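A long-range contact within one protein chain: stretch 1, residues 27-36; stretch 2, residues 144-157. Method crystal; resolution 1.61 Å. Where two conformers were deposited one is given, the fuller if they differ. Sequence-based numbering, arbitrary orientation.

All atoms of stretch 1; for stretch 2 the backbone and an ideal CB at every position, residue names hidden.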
# COMPACT_ATOMS: atom_id res chain seq x y z
N ASP B 27 -18.12 -10.98 27.08
CA ASP B 27 -17.07 -9.97 27.09
C ASP B 27 -16.09 -10.11 25.93
O ASP B 27 -15.66 -11.21 25.58
CB ASP B 27 -16.29 -10.02 28.39
CG ASP B 27 -15.13 -9.06 28.39
OD1 ASP B 27 -15.40 -7.84 28.27
OD2 ASP B 27 -13.97 -9.53 28.50
N GLN B 28 -15.73 -8.97 25.35
CA GLN B 28 -14.69 -8.90 24.33
C GLN B 28 -13.51 -8.02 24.69
O GLN B 28 -12.64 -7.83 23.86
CB GLN B 28 -15.26 -8.42 22.99
CG GLN B 28 -16.29 -9.36 22.42
CD GLN B 28 -16.76 -8.94 21.05
OE1 GLN B 28 -15.95 -8.63 20.18
NE2 GLN B 28 -18.07 -8.93 20.84
N ARG B 29 -13.48 -7.46 25.91
CA ARG B 29 -12.42 -6.52 26.27
C ARG B 29 -11.32 -7.12 27.15
O ARG B 29 -10.23 -6.55 27.25
CB ARG B 29 -13.02 -5.29 26.95
CG ARG B 29 -14.07 -4.61 26.10
CD ARG B 29 -14.62 -3.39 26.74
NE ARG B 29 -13.69 -2.26 26.67
CZ ARG B 29 -13.06 -1.71 27.70
NH1 ARG B 29 -13.19 -2.19 28.94
NH2 ARG B 29 -12.29 -0.65 27.49
N GLY B 30 -11.59 -8.22 27.82
CA GLY B 30 -10.55 -8.86 28.62
C GLY B 30 -10.03 -7.96 29.73
O GLY B 30 -10.79 -7.24 30.41
N ALA B 31 -8.71 -7.98 29.91
CA ALA B 31 -8.09 -7.30 31.05
C ALA B 31 -8.16 -5.79 30.94
O ALA B 31 -7.90 -5.08 31.91
CB ALA B 31 -6.64 -7.76 31.22
N ALA B 32 -8.56 -5.27 29.79
CA ALA B 32 -8.87 -3.85 29.71
C ALA B 32 -9.98 -3.46 30.71
O ALA B 32 -10.06 -2.30 31.14
CB ALA B 32 -9.25 -3.48 28.28
N ASN B 33 -10.81 -4.41 31.11
CA ASN B 33 -11.84 -4.12 32.10
C ASN B 33 -11.30 -3.80 33.50
O ASN B 33 -12.04 -3.29 34.35
CB ASN B 33 -12.81 -5.29 32.17
CG ASN B 33 -13.63 -5.45 30.90
OD1 ASN B 33 -14.15 -4.47 30.35
ND2 ASN B 33 -13.70 -6.68 30.41
N TYR B 34 -10.02 -4.07 33.74
CA TYR B 34 -9.37 -3.66 34.97
C TYR B 34 -9.14 -2.14 35.01
O TYR B 34 -8.93 -1.59 36.09
CB TYR B 34 -8.04 -4.36 35.17
CG TYR B 34 -8.07 -5.84 35.49
CD1 TYR B 34 -8.88 -6.35 36.49
CD2 TYR B 34 -7.21 -6.71 34.83
CE1 TYR B 34 -8.87 -7.69 36.77
CE2 TYR B 34 -7.19 -8.05 35.12
CZ TYR B 34 -8.00 -8.54 36.09
OH TYR B 34 -7.96 -9.90 36.37
N ILE B 35 -9.14 -1.46 33.86
CA ILE B 35 -9.00 -0.02 33.86
C ILE B 35 -10.39 0.61 34.02
O ILE B 35 -11.23 0.58 33.13
CB ILE B 35 -8.31 0.51 32.59
CG1 ILE B 35 -6.97 -0.21 32.38
CG2 ILE B 35 -8.15 2.02 32.72
CD1 ILE B 35 -6.20 0.20 31.10
N THR B 36 -10.59 1.19 35.20
CA THR B 36 -11.88 1.72 35.61
C THR B 36 -11.78 3.23 35.72
O THR B 36 -10.67 3.76 35.81
CB THR B 36 -12.29 1.17 36.97
OG1 THR B 36 -11.35 1.63 37.95
CG2 THR B 36 -12.33 -0.36 36.96
N UNK B 144 -14.15 -10.14 13.69
CA UNK B 144 -15.55 -9.77 13.91
C UNK B 144 -15.90 -9.79 15.39
O UNK B 144 -16.92 -9.22 15.81
CB UNK B 144 -16.48 -10.71 13.14
N UNK B 145 -15.04 -10.46 16.15
CA UNK B 145 -15.03 -10.41 17.61
C UNK B 145 -13.58 -10.14 18.02
O UNK B 145 -12.64 -10.54 17.32
CB UNK B 145 -15.57 -11.70 18.23
N UNK B 146 -13.41 -9.44 19.14
CA UNK B 146 -12.10 -9.15 19.72
C UNK B 146 -11.21 -8.24 18.85
O UNK B 146 -9.99 -8.18 19.03
CB UNK B 146 -11.37 -10.47 19.98
N UNK B 147 -11.83 -7.50 17.93
CA UNK B 147 -11.13 -6.48 17.20
C UNK B 147 -10.69 -5.37 18.14
O UNK B 147 -11.27 -5.18 19.22
CB UNK B 147 -12.01 -5.93 16.08
N UNK B 148 -9.65 -4.65 17.75
CA UNK B 148 -9.07 -3.61 18.59
C UNK B 148 -10.06 -2.45 18.84
O UNK B 148 -9.85 -1.68 19.79
CB UNK B 148 -7.79 -3.08 17.94
N UNK B 149 -11.15 -2.34 18.08
CA UNK B 149 -12.11 -1.25 18.32
C UNK B 149 -12.78 -1.42 19.69
O UNK B 149 -13.31 -0.46 20.26
CB UNK B 149 -13.17 -1.21 17.22
N UNK B 150 -12.74 -2.64 20.23
CA UNK B 150 -13.34 -2.91 21.53
C UNK B 150 -12.59 -2.21 22.65
O UNK B 150 -13.11 -2.12 23.77
CB UNK B 150 -13.38 -4.42 21.79
N UNK B 151 -11.38 -1.71 22.39
CA UNK B 151 -10.61 -0.99 23.39
C UNK B 151 -10.18 0.38 22.85
O UNK B 151 -9.10 0.89 23.18
CB UNK B 151 -9.39 -1.81 23.81
N UNK B 152 -11.05 0.98 22.05
CA UNK B 152 -10.73 2.29 21.49
C UNK B 152 -10.65 3.35 22.59
O UNK B 152 -10.09 4.43 22.35
CB UNK B 152 -11.77 2.69 20.44
N UNK B 153 -11.23 3.09 23.75
CA UNK B 153 -11.09 4.07 24.85
C UNK B 153 -10.14 3.59 25.96
O UNK B 153 -9.87 4.33 26.92
CB UNK B 153 -12.46 4.37 25.46
N UNK B 154 -9.55 2.41 25.78
CA UNK B 154 -8.71 1.85 26.84
C UNK B 154 -7.25 2.28 26.73
O UNK B 154 -6.86 3.05 25.83
CB UNK B 154 -8.79 0.32 26.81
N UNK B 155 -6.45 1.75 27.64
CA UNK B 155 -5.00 1.96 27.73
C UNK B 155 -4.64 3.42 27.95
O UNK B 155 -3.54 3.87 27.60
CB UNK B 155 -4.31 1.45 26.46
N UNK B 156 -5.53 4.12 28.63
CA UNK B 156 -5.24 5.42 29.16
C UNK B 156 -5.51 5.31 30.66
O UNK B 156 -6.66 5.14 31.08
CB UNK B 156 -6.07 6.52 28.49
N UNK B 157 -4.45 5.36 31.46
CA UNK B 157 -4.53 5.03 32.87
C UNK B 157 -3.14 5.02 33.45
O UNK B 157 -2.27 5.79 33.02
CB UNK B 157 -5.22 3.68 33.09

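Position 144 points its CA-to-CB bond away from stretch 1, so almost any residue would serve. It is Thr 144; its backbone O and Gln 28 NE2 are bridged by water 2, at 2.8 and 3.1 Å.

At 145 the bond runs sideways and the ideal CB lies 3.7 Å from Gln 28 OE1; a long chain could escape outward. Lys 145 does so, its end leading away.

Position 146 has positive phi (65°), which favours glycine or asparagine but does not exclude others. Its backbone N meets Gln 28 OE1 at 2.9 Å in a nearly straight hydrogen bond that any residue except proline could donate. The ideal CB of 146 is 4.9 Å from Gln 28 O, leaving room for a medium or larger chain, apolar against the Gln 28 methylenes or polar. Leu 146 packs its CD2 3.8 Å from Gln 28 CB.

Positions 147, 148 and 149 do not constrain the choice from stretch 1; they are Gly 147, Ile 148 and Glu 149.

Position 150 faces stretch 1, its CB 4.1 Å from Gln 28 O and 4.4 Å from Arg 29 CG. A medium polar chain would suit, although the carbonyl O is fixed whatever the residue: it accepts from Arg 29 NE at 3.0 Å, near the guanidinium plane. Asn 150 turns its amide back, ND2 donating to Gly 147 O at 3.0 Å and to water 1 at 3.3 Å; water 1 also lies 2.5 Å from Gln 28 OE1, to which it can donate.

At 151 the CB is 4.8 Å from both Ala 32 CB and Arg 29 NH2, so a compact apolar residue fits. Val 151 brings CG1 to 3.5 Å from Ala 32 CB.

Position 152 points away, and Lys 152 extends clear. Position 153 is sideways; a small or medium polar chain would suit, since Arg 29 NH2 is a donor, though 5.4 Å from the CB. Thr 153 OG1 lies 2.5 Å from water 3, which accepts from Arg 29 NH2 at 3.0 Å.

Position 154 points toward stretch 1, with CB 3.7 Å from Arg 29 NH2 and 4.1 Å from Ala 32 CB. Such closeness favours alanine, serine or cysteine. Ser 154 OG lies 2.7 Å from water 4, which also joins Arg 29 NH2 and Ala 32 O.

At 155 phi is again positive (61°) and CB points away, yet a long apolar chain could turn back. Phe 155 does, its CD1 4.4 Å from Ile 35 CD1.

Position 156 is sideways and undemanding; it is Leu 156. At 157 an ideal CB would sit tightly, 3.4 Å from Ile 35 CG2, favouring the deposited Gly 157.

Stretch 2 144-157: TKLGIENVKTSFLG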
# COMPACT_ATOMS: atom_id res chain seq x y z
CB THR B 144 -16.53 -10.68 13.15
OG1 THR B 144 -16.49 -12.02 13.66
CG2 THR B 144 -16.21 -10.67 11.66
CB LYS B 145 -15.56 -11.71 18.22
CG LYS B 145 -17.06 -11.88 18.08
CD LYS B 145 -17.58 -13.10 18.82
CE LYS B 145 -19.10 -13.08 18.84
NZ LYS B 145 -19.62 -14.16 19.73
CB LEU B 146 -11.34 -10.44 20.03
CG LEU B 146 -12.06 -11.50 20.88
CD1 LEU B 146 -11.19 -12.73 21.08
CD2 LEU B 146 -12.50 -10.94 22.23
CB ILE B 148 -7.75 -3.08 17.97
CG1 ILE B 148 -6.89 -2.36 19.00
CG2 ILE B 148 -8.00 -2.15 16.79
CD1 ILE B 148 -6.23 -3.25 19.99
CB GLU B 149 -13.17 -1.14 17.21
CG GLU B 149 -14.27 -2.19 17.14
CD GLU B 149 -13.85 -3.55 16.58
OE1 GLU B 149 -12.67 -3.76 16.23
OE2 GLU B 149 -14.75 -4.41 16.49
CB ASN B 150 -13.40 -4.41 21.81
CG ASN B 150 -14.47 -5.12 21.00
OD1 ASN B 150 -15.65 -5.03 21.31
ND2 ASN B 150 -14.06 -5.81 19.95
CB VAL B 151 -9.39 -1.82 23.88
CG1 VAL B 151 -9.87 -2.87 24.89
CG2 VAL B 151 -8.64 -2.48 22.72
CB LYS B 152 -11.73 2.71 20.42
CG LYS B 152 -13.11 3.00 20.92
CD LYS B 152 -14.00 3.59 19.79
CE LYS B 152 -15.36 3.97 20.34
NZ LYS B 152 -16.18 4.74 19.37
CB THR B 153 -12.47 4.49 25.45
OG1 THR B 153 -13.39 3.40 25.56
CG2 THR B 153 -13.10 5.53 24.54
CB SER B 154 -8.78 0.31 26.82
OG SER B 154 -8.28 -0.24 28.03
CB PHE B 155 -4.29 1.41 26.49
CG PHE B 155 -4.76 0.03 26.10
CD1 PHE B 155 -4.89 -0.96 27.04
CD2 PHE B 155 -5.10 -0.24 24.79
CE1 PHE B 155 -5.36 -2.23 26.68
CE2 PHE B 155 -5.56 -1.50 24.42
CZ PHE B 155 -5.69 -2.48 25.37
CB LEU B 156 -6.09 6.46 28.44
CG LEU B 156 -5.92 7.90 28.86
CD1 LEU B 156 -6.09 8.82 27.66
CD2 LEU B 156 -6.90 8.23 29.97
O HOH W 1 -16.66 -7.08 18.42
O HOH W 2 -18.86 -8.82 17.85
O HOH W 3 -12.98 0.95 25.00
O HOH W 4 -10.47 0.02 29.65
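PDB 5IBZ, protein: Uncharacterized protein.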